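Local coordinates for variant surface glycoprotein MITAT 1.1 (Trypanosoma brucei brucei, PDB 5LY9) that forms the dense surface coat of the parasite, whose antigenically distinct variants let the trypanosome evade the host immune response, at residues A[15-20]-A[103-108]. Numbering follows the deposited sequence.
Sequences CKLTTE and GSIDEF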
loop_
_atom_site.group_PDB
_atom_site.type_symbol
_atom_site.label_atom_id
_atom_site.label_comp_id
_atom_site.label_asym_id
_atom_site.label_seq_id
_atom_site.Cartn_x
_atom_site.Cartn_y
_atom_site.Cartn_z
ATOM N N CYS A 15 -16.564 4.193 -18.487
ATOM C CA CYS A 15 -17.265 3.316 -17.492
ATOM C C CYS A 15 -16.539 1.963 -17.283
ATOM O O CYS A 15 -16.341 1.512 -16.189
ATOM C CB CYS A 15 -18.695 3.038 -17.874
ATOM S SG CYS A 15 -19.754 4.503 -17.782
ATOM N N LYS A 16 -16.082 1.350 -18.369
ATOM C CA LYS A 16 -15.309 0.109 -18.279
ATOM C C LYS A 16 -14.025 0.334 -17.515
ATOM O O LYS A 16 -13.652 -0.498 -16.688
ATOM C CB LYS A 16 -15.008 -0.449 -19.695
ATOM C CG LYS A 16 -16.235 -0.996 -20.407
ATOM C CD LYS A 16 -15.931 -1.221 -21.897
ATOM C CE LYS A 16 -15.066 -2.347 -22.238
ATOM N NZ LYS A 16 -14.993 -2.669 -23.723
ATOM N N LEU A 17 -13.354 1.431 -17.782
ATOM C CA LEU A 17 -12.085 1.705 -17.111
ATOM C C LEU A 17 -12.309 1.954 -15.645
ATOM O O LEU A 17 -11.565 1.390 -14.824
ATOM C CB LEU A 17 -11.371 2.868 -17.766
ATOM C CG LEU A 17 -10.051 3.367 -17.146
ATOM C CD1 LEU A 17 -9.001 2.237 -17.137
ATOM C CD2 LEU A 17 -9.499 4.621 -17.847
ATOM N N THR A 18 -13.303 2.807 -15.287
ATOM C CA THR A 18 -13.519 3.038 -13.878
ATOM C C THR A 18 -13.878 1.734 -13.127
ATOM O O THR A 18 -13.411 1.513 -12.008
ATOM C CB THR A 18 -14.479 4.244 -13.592
ATOM O OG1 THR A 18 -14.408 4.530 -12.195
ATOM C CG2 THR A 18 -15.834 3.867 -13.910
ATOM N N THR A 19 -14.678 0.860 -13.765
ATOM C CA THR A 19 -14.963 -0.470 -13.222
ATOM C C THR A 19 -13.675 -1.290 -12.994
ATOM O O THR A 19 -13.492 -1.863 -11.936
ATOM C CB THR A 19 -15.957 -1.203 -14.153
ATOM O OG1 THR A 19 -17.155 -0.383 -14.298
ATOM C CG2 THR A 19 -16.281 -2.542 -13.604
ATOM N N GLU A 20 -12.804 -1.299 -13.958
ATOM C CA GLU A 20 -11.556 -2.043 -13.818
ATOM C C GLU A 20 -10.695 -1.461 -12.686
ATOM O O GLU A 20 -10.202 -2.200 -11.808
ATOM C CB GLU A 20 -10.756 -2.085 -15.119
ATOM C CG GLU A 20 -9.404 -2.806 -14.979
ATOM C CD GLU A 20 -8.869 -3.335 -16.290
ATOM O OE1 GLU A 20 -9.594 -4.173 -16.961
ATOM O OE2 GLU A 20 -7.780 -2.824 -16.677
ATOM N N GLY A 103 -10.841 8.787 -9.366
ATOM C CA GLY A 103 -11.592 9.906 -8.744
ATOM C C GLY A 103 -11.899 10.988 -9.717
ATOM O O GLY A 103 -12.994 11.584 -9.698
ATOM N N SER A 104 -10.979 11.293 -10.630
ATOM C CA SER A 104 -11.255 12.296 -11.606
ATOM C C SER A 104 -12.253 11.832 -12.668
ATOM O O SER A 104 -13.178 12.598 -13.036
ATOM C CB SER A 104 -9.985 12.747 -12.374
ATOM O OG SER A 104 -8.990 13.262 -11.392
ATOM N N ILE A 105 -12.091 10.590 -13.163
ATOM C CA ILE A 105 -13.069 10.032 -14.082
ATOM C C ILE A 105 -14.465 10.060 -13.461
ATOM O O ILE A 105 -15.415 10.498 -14.097
ATOM C CB ILE A 105 -12.696 8.611 -14.486
ATOM C CG1 ILE A 105 -11.376 8.684 -15.300
ATOM C CG2 ILE A 105 -13.828 7.959 -15.263
ATOM C CD1 ILE A 105 -10.812 7.290 -15.513
ATOM N N ASP A 106 -14.594 9.599 -12.237
ATOM C CA ASP A 106 -15.927 9.490 -11.639
ATOM C C ASP A 106 -16.560 10.891 -11.477
ATOM O O ASP A 106 -17.769 11.100 -11.657
ATOM C CB ASP A 106 -15.861 8.732 -10.299
ATOM C CG ASP A 106 -15.601 7.239 -10.453
ATOM O OD1 ASP A 106 -15.533 6.754 -11.620
ATOM O OD2 ASP A 106 -15.497 6.566 -9.380
ATOM N N GLU A 107 -15.739 11.852 -11.074
ATOM C CA GLU A 107 -16.256 13.221 -10.843
ATOM C C GLU A 107 -16.746 13.797 -12.179
ATOM O O GLU A 107 -17.835 14.420 -12.260
ATOM C CB GLU A 107 -15.210 14.079 -10.166
ATOM C CG GLU A 107 -15.586 15.538 -9.903
ATOM C CD GLU A 107 -16.665 15.723 -8.843
ATOM O OE1 GLU A 107 -16.762 14.807 -7.947
ATOM O OE2 GLU A 107 -17.308 16.847 -8.881
ATOM N N PHE A 108 -15.957 13.643 -13.236
ATOM C CA PHE A 108 -16.350 14.246 -14.536
ATOM C C PHE A 108 -17.574 13.515 -15.100
ATOM O O PHE A 108 -18.509 14.160 -15.618
ATOM C CB PHE A 108 -15.224 14.381 -15.523
ATOM C CG PHE A 108 -15.510 15.361 -16.587
ATOM C CD1 PHE A 108 -15.427 16.753 -16.307
ATOM C CD2 PHE A 108 -16.016 14.955 -17.790
ATOM C CE1 PHE A 108 -15.736 17.658 -17.266
ATOM C CE2 PHE A 108 -16.322 15.889 -18.762
ATOM C CZ PHE A 108 -16.230 17.201 -18.507
#
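The hydroxyl of T18 donates to D106 the one hydrogen bond between segments 15-20 and 103-108, with 2.6 Å from T18 OG1 to D106 OD1. The hydroxyl comes in on the syn side of the carboxylate, 18° out of its plane. It gets there because OG1 stands anti to the backbone N of T18 (chi1 -169°), on a CA-CB bond that points at the facing helix. K102, just before the second segment, closes the polar cluster: its NZ is hydrogen-bonded to T18 OG1 and salt-bridged to D106 OD2, which probably helps keep D106 ionised in this buried spot. Y100 of the second subunit also bonds to D106 OD2, so this carboxylate links the contact to the dimer interface.

Helix 8-21 is the short N-terminal helix of the A-type VSG N-terminal domain, and here it packs against the C-terminal part of the long helix 62-114; the axes of segments 15-20 and 103-108 approach to 10.1 Å, with 137° between their chain directions.

Apolar side chains meet beside the hydrogen bond. L17 and I105 cross at about a right angle, L17 CD2 lying 3.8 Å from I105 CD1, and W246 of helix 244-254 touches both side chains. The other branch of I105 serves the threonine, with I105 CG2 4.1 Å from T18 CB. The CB of C15 is directed away from segment 103-108, and its SG is disulfide-bonded to C145.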